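Local coordinates for small S protein (Podospora anserina, PDB 2WVO) that triggers lethal heterokaryon incompatibility when it meets the [het-s] prion form of incompatible cells, its globular domain inhibiting its own C-terminal prion domain, at the interface of chains A and B. Residues are numbered along the deposited sequence; one frame, centred on the assembly and turned at random. Chains: chain A/B, Small S protein.

Contact 1 and contact 2 are two patches of one two-fold homodimer interface, and the centres of their C-alpha atoms lie about 23 Å apart. Both are built from helix 75-104 of each chain, running antiparallel to its counterpart, with helix 153-172 adding side chains at the flank. Arg100 is common to both: in contact 1 A:Arg100 packs its stem on chain B and pairs loosely with B:Glu169, and in contact 2 the guanidinium of B:Arg100 hydrogen bonds to A:Ser82 and A:Glu86. By symmetry each arginine does both, so apolar packing and charge pairing are joined through one residue toward each end of the helix pair.

Contact 1: the interface of chains A and B. Residues chain A 100, 103; chain B 78-79, 83, 169.
The C-terminal end of helix 75-104 of chain A, carrying A:Arg100 and A:Leu103, lies against the N-terminal part of helix 75-104 of chain B, and helix 153-172 of chain B adds B:Glu169 at the flank. Both chains are copies of the HeLo domain, the globular domain of HET-S, and the patch hides 194 Å² summed over its residues. The central wedge is B:Leu79, whose CD2 methyl enters between the two residues of chain A. With CD1 anti to CA (chi2 177°), it is the CD2 branch of B:Leu79 that does the touching: it lies 3.7 Å from CB of A:Arg100 and 3.8 Å from CD2 of A:Leu103. The two leucines slide past each other in opposite directions, methyl beside methyl. CD2 of A:Leu103 also meets B:Gln78, whose extended side chain crosses it at about a right angle and brings the amide NE2 to 3.6 Å from that methyl, a van der Waals contact of an amide with a hydrocarbon. A:Arg100 contributes its stem before its head. The CD methylene of A:Arg100 lies 3.8 Å from CG1 of B:Ile83, the two side chains crossing at about a right angle, and the bend at chi3 (-56°) then turns NE back over B:Ile83 toward B:Glu169. Beyond CD, the guanidinium of A:Arg100 faces the carboxylate of B:Glu169 in a long salt bridge, NE to OE1 at 3.7 Å, with NH2 and OE2 3.8 Å apart. At these separations the pairing is beyond hydrogen-bonding reach and probably acts mainly through charge; the two planes are turned 57° against each other.

Contact 2: the interface of chains A and B. Residues chain A 82, 86, 89, 162, 166; chain B 93, 96-97, 100, 158.
A:Glu86, the residue with most surface buried here, projects from helix 75-104 of chain A across the antiparallel helix 75-104 of chain B, where its carboxylate binds B:Arg100 and comes beside B:Ser93 and B:Thr97. B:Arg100 grips it end-on, both terminal nitrogens converging on one oxygen: NH1 of B:Arg100 donates to OE2 of A:Glu86 at 2.5 Å, a short bond, and NH2 at 2.8 Å. OE2 lies in the guanidinium plane for both, but the groups are not coplanar, since the carboxylate plane is turned 47° away. NH1 meets OE2 nearly along its C-O axis, whereas NH2 comes from above the carboxylate plane. A:Ser82 fixes the guanidinium from the same helix of chain A. OG of A:Ser82, anti to the backbone N (chi1 175°), accepts from NH1 of B:Arg100 at 2.9 Å with an angle of 158° at the hydrogen, again within the guanidinium plane. NH1 therefore serves two acceptors of chain A, which restrains the rotation of the head group. The other carboxylate oxygen is less comfortably placed. OE1 of A:Glu86 lies 3.2 Å from the carbonyl O of B:Ser93, two groups that normally only accept, so the approach is probably unfavourable; CB of that serine is also alongside. OG1 of B:Thr97, 3.2 Å from OE1 of A:Glu86, can hydrogen bond to it, its one hydrogen being shared between this oxygen and the B:Ser93 carbonyl, which it meets from above the carbonyl plane. Water 1 sits 3.0 Å from OE1 of A:Glu86 and also reaches OG1 of B:Thr97, bridging the chains. At the flank, A:Gln162 and B:Lys158, both on helices 153-172, point tip to tip without bonding. B:Lys158 NZ, 5.1 Å from OE1 of A:Glu86, may add to the positive field around the carboxylate. The ring of A:Phe166 stands almost perpendicular to the guanidinium, its CE2 3.5 Å from NH2 of B:Arg100.

Contact 1: the interface of chains A and B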
loop_
_atom_site.group_PDB
_atom_site.type_symbol
_atom_site.label_atom_id
_atom_site.label_comp_id
_atom_site.label_asym_id
_atom_site.label_seq_id
_atom_site.Cartn_x
_atom_site.Cartn_y
_atom_site.Cartn_z
ATOM N N ARG A 100 -6.553 -10.001 -9.715
ATOM C CA ARG A 100 -7.874 -9.447 -10.017
ATOM C C ARG A 100 -7.995 -9.063 -11.494
ATOM O O ARG A 100 -9.072 -9.199 -12.093
ATOM C CB ARG A 100 -8.196 -8.265 -9.106
ATOM C CG ARG A 100 -8.422 -8.688 -7.670
ATOM C CD ARG A 100 -9.083 -7.602 -6.836
ATOM N NE ARG A 100 -8.352 -6.333 -6.839
ATOM C CZ ARG A 100 -7.360 -6.030 -6.012
ATOM N NH1 ARG A 100 -6.929 -6.916 -5.105
ATOM N NH2 ARG A 100 -6.790 -4.833 -6.093
ATOM N N LEU A 103 -8.343 -12.247 -13.745
ATOM C CA LEU A 103 -9.655 -12.851 -13.565
ATOM C C LEU A 103 -10.685 -12.269 -14.552
ATOM O O LEU A 103 -11.605 -12.964 -14.990
ATOM C CB LEU A 103 -10.116 -12.646 -12.121
ATOM C CG LEU A 103 -10.839 -13.785 -11.397
ATOM C CD1 LEU A 103 -10.178 -15.160 -11.617
ATOM C CD2 LEU A 103 -10.944 -13.470 -9.916
ATOM N N GLN B 78 -15.020 -13.902 -5.660
ATOM C CA GLN B 78 -13.554 -13.999 -5.638
ATOM C C GLN B 78 -12.880 -12.635 -5.744
ATOM O O GLN B 78 -11.852 -12.402 -5.111
ATOM C CB GLN B 78 -13.043 -14.879 -6.783
ATOM C CG GLN B 78 -13.334 -16.366 -6.625
ATOM C CD GLN B 78 -12.930 -17.172 -7.846
ATOM O OE1 GLN B 78 -13.526 -18.207 -8.143
ATOM N NE2 GLN B 78 -11.926 -16.708 -8.556
ATOM N N LEU B 79 -13.443 -11.753 -6.564
ATOM C CA LEU B 79 -12.927 -10.393 -6.674
ATOM C C LEU B 79 -13.096 -9.638 -5.359
ATOM O O LEU B 79 -12.164 -9.010 -4.882
ATOM C CB LEU B 79 -13.601 -9.639 -7.828
ATOM C CG LEU B 79 -13.143 -9.995 -9.239
ATOM C CD1 LEU B 79 -13.948 -9.214 -10.285
ATOM C CD2 LEU B 79 -11.618 -9.756 -9.439
ATOM N N ILE B 83 -10.229 -7.936 -2.697
ATOM C CA ILE B 83 -10.306 -6.510 -2.333
ATOM C C ILE B 83 -10.353 -6.334 -0.817
ATOM O O ILE B 83 -9.621 -5.538 -0.229
ATOM C CB ILE B 83 -11.569 -5.862 -2.999
ATOM C CG1 ILE B 83 -11.338 -5.692 -4.508
ATOM C CG2 ILE B 83 -11.911 -4.524 -2.357
ATOM C CD1 ILE B 83 -12.607 -5.746 -5.385
ATOM N N GLU B 169 -14.347 -0.591 -6.950
ATOM C CA GLU B 169 -14.133 -1.929 -7.502
ATOM C C GLU B 169 -15.168 -2.940 -7.002
ATOM O O GLU B 169 -15.586 -3.833 -7.744
ATOM C CB GLU B 169 -12.738 -2.446 -7.135
ATOM C CG GLU B 169 -11.582 -1.749 -7.800
ATOM C CD GLU B 169 -10.316 -2.592 -7.768
ATOM O OE1 GLU B 169 -10.265 -3.623 -8.493
ATOM O OE2 GLU B 169 -9.370 -2.224 -7.029
#

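Contact 2: the interface of chains A and B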
loop_
_atom_site.group_PDB
_atom_site.type_symbol
_atom_site.label_atom_id
_atom_site.label_comp_id
_atom_site.label_asym_id
_atom_site.label_seq_id
_atom_site.Cartn_x
_atom_site.Cartn_y
_atom_site.Cartn_z
ATOM N N SER A 82 10.622 -3.978 10.292
ATOM C CA SER A 82 9.299 -3.494 9.968
ATOM C C SER A 82 9.251 -3.066 8.500
ATOM O O SER A 82 8.350 -3.451 7.759
ATOM C CB SER A 82 8.966 -2.322 10.890
ATOM O OG SER A 82 7.725 -1.751 10.533
ATOM N N GLU A 86 7.185 -4.562 5.385
ATOM C CA GLU A 86 6.304 -3.693 4.593
ATOM C C GLU A 86 6.567 -3.822 3.079
ATOM O O GLU A 86 5.631 -3.839 2.291
ATOM C CB GLU A 86 6.274 -2.210 5.112
ATOM C CG GLU A 86 4.793 -1.609 5.073
ATOM C CD GLU A 86 4.569 -0.307 5.839
ATOM O OE1 GLU A 86 3.738 0.542 5.406
ATOM O OE2 GLU A 86 5.180 -0.104 6.891
ATOM N N LEU A 89 4.871 -7.020 1.947
ATOM C CA LEU A 89 3.430 -6.755 1.904
ATOM C C LEU A 89 3.010 -5.989 0.659
ATOM O O LEU A 89 1.913 -6.174 0.130
ATOM C CB LEU A 89 3.005 -5.999 3.165
ATOM C CG LEU A 89 2.356 -6.787 4.325
ATOM C CD1 LEU A 89 2.647 -8.282 4.345
ATOM C CD2 LEU A 89 2.693 -6.157 5.663
ATOM N N GLN A 162 7.598 3.304 -3.549
ATOM C CA GLN A 162 7.578 2.894 -2.140
ATOM C C GLN A 162 8.854 2.209 -1.710
ATOM O O GLN A 162 9.400 2.539 -0.654
ATOM C CB GLN A 162 6.353 2.051 -1.818
ATOM C CG GLN A 162 5.057 2.854 -1.837
ATOM C CD GLN A 162 3.973 2.208 -1.005
ATOM O OE1 GLN A 162 2.850 2.032 -1.474
ATOM N NE2 GLN A 162 4.301 1.839 0.238
ATOM N N PHE A 166 11.293 3.476 1.204
ATOM C CA PHE A 166 11.682 2.524 2.268
ATOM C C PHE A 166 13.196 2.351 2.438
ATOM O O PHE A 166 13.679 2.224 3.561
ATOM C CB PHE A 166 11.025 1.157 2.073
ATOM C CG PHE A 166 9.560 1.128 2.429
ATOM C CD1 PHE A 166 8.636 0.514 1.587
ATOM C CD2 PHE A 166 9.106 1.710 3.604
ATOM C CE1 PHE A 166 7.281 0.484 1.915
ATOM C CE2 PHE A 166 7.754 1.689 3.933
ATOM C CZ PHE A 166 6.847 1.075 3.097
ATOM N N SER B 93 -0.326 -2.340 7.132
ATOM C CA SER B 93 0.792 -1.433 6.801
ATOM C C SER B 93 0.740 -0.101 7.532
ATOM O O SER B 93 1.763 0.409 7.956
ATOM C CB SER B 93 0.850 -1.149 5.303
ATOM O OG SER B 93 1.093 -2.360 4.630
ATOM N N LYS B 96 1.999 -0.676 10.949
ATOM C CA LYS B 96 3.447 -0.804 10.895
ATOM C C LYS B 96 4.124 0.565 10.820
ATOM O O LYS B 96 5.097 0.803 11.515
ATOM C CB LYS B 96 3.875 -1.630 9.686
ATOM C CG LYS B 96 3.490 -3.086 9.722
ATOM C CD LYS B 96 4.105 -3.756 8.528
ATOM C CE LYS B 96 4.522 -5.163 8.829
ATOM N NZ LYS B 96 5.478 -5.285 9.924
ATOM N N THR B 97 3.618 1.439 9.952
ATOM C CA THR B 97 4.131 2.799 9.832
ATOM C C THR B 97 3.995 3.562 11.144
ATOM O O THR B 97 4.902 4.297 11.537
ATOM C CB THR B 97 3.401 3.570 8.711
ATOM O OG1 THR B 97 3.675 2.934 7.467
ATOM C CG2 THR B 97 3.854 5.042 8.631
ATOM N N ARG B 100 6.573 2.374 13.673
ATOM C CA ARG B 100 7.899 2.931 13.372
ATOM C C ARG B 100 8.029 4.369 13.895
ATOM O O ARG B 100 9.101 4.785 14.350
ATOM C CB ARG B 100 8.220 2.855 11.879
ATOM C CG ARG B 100 8.387 1.432 11.379
ATOM C CD ARG B 100 9.126 1.358 10.048
ATOM N NE ARG B 100 8.398 2.015 8.958
ATOM C CZ ARG B 100 7.424 1.450 8.249
ATOM N NH1 ARG B 100 7.023 0.204 8.512
ATOM N NH2 ARG B 100 6.834 2.130 7.275
ATOM N N LYS B 158 -3.908 7.948 2.399
ATOM C CA LYS B 158 -3.675 6.630 1.813
ATOM C C LYS B 158 -4.841 5.683 2.105
ATOM O O LYS B 158 -5.345 5.014 1.201
ATOM C CB LYS B 158 -2.376 6.071 2.392
ATOM C CG LYS B 158 -1.691 4.982 1.626
ATOM C CD LYS B 158 -0.500 4.528 2.452
ATOM C CE LYS B 158 0.593 3.914 1.630
ATOM N NZ LYS B 158 1.898 4.186 2.314
HETATM O O HOH W 1 1.331 2.378 5.413
#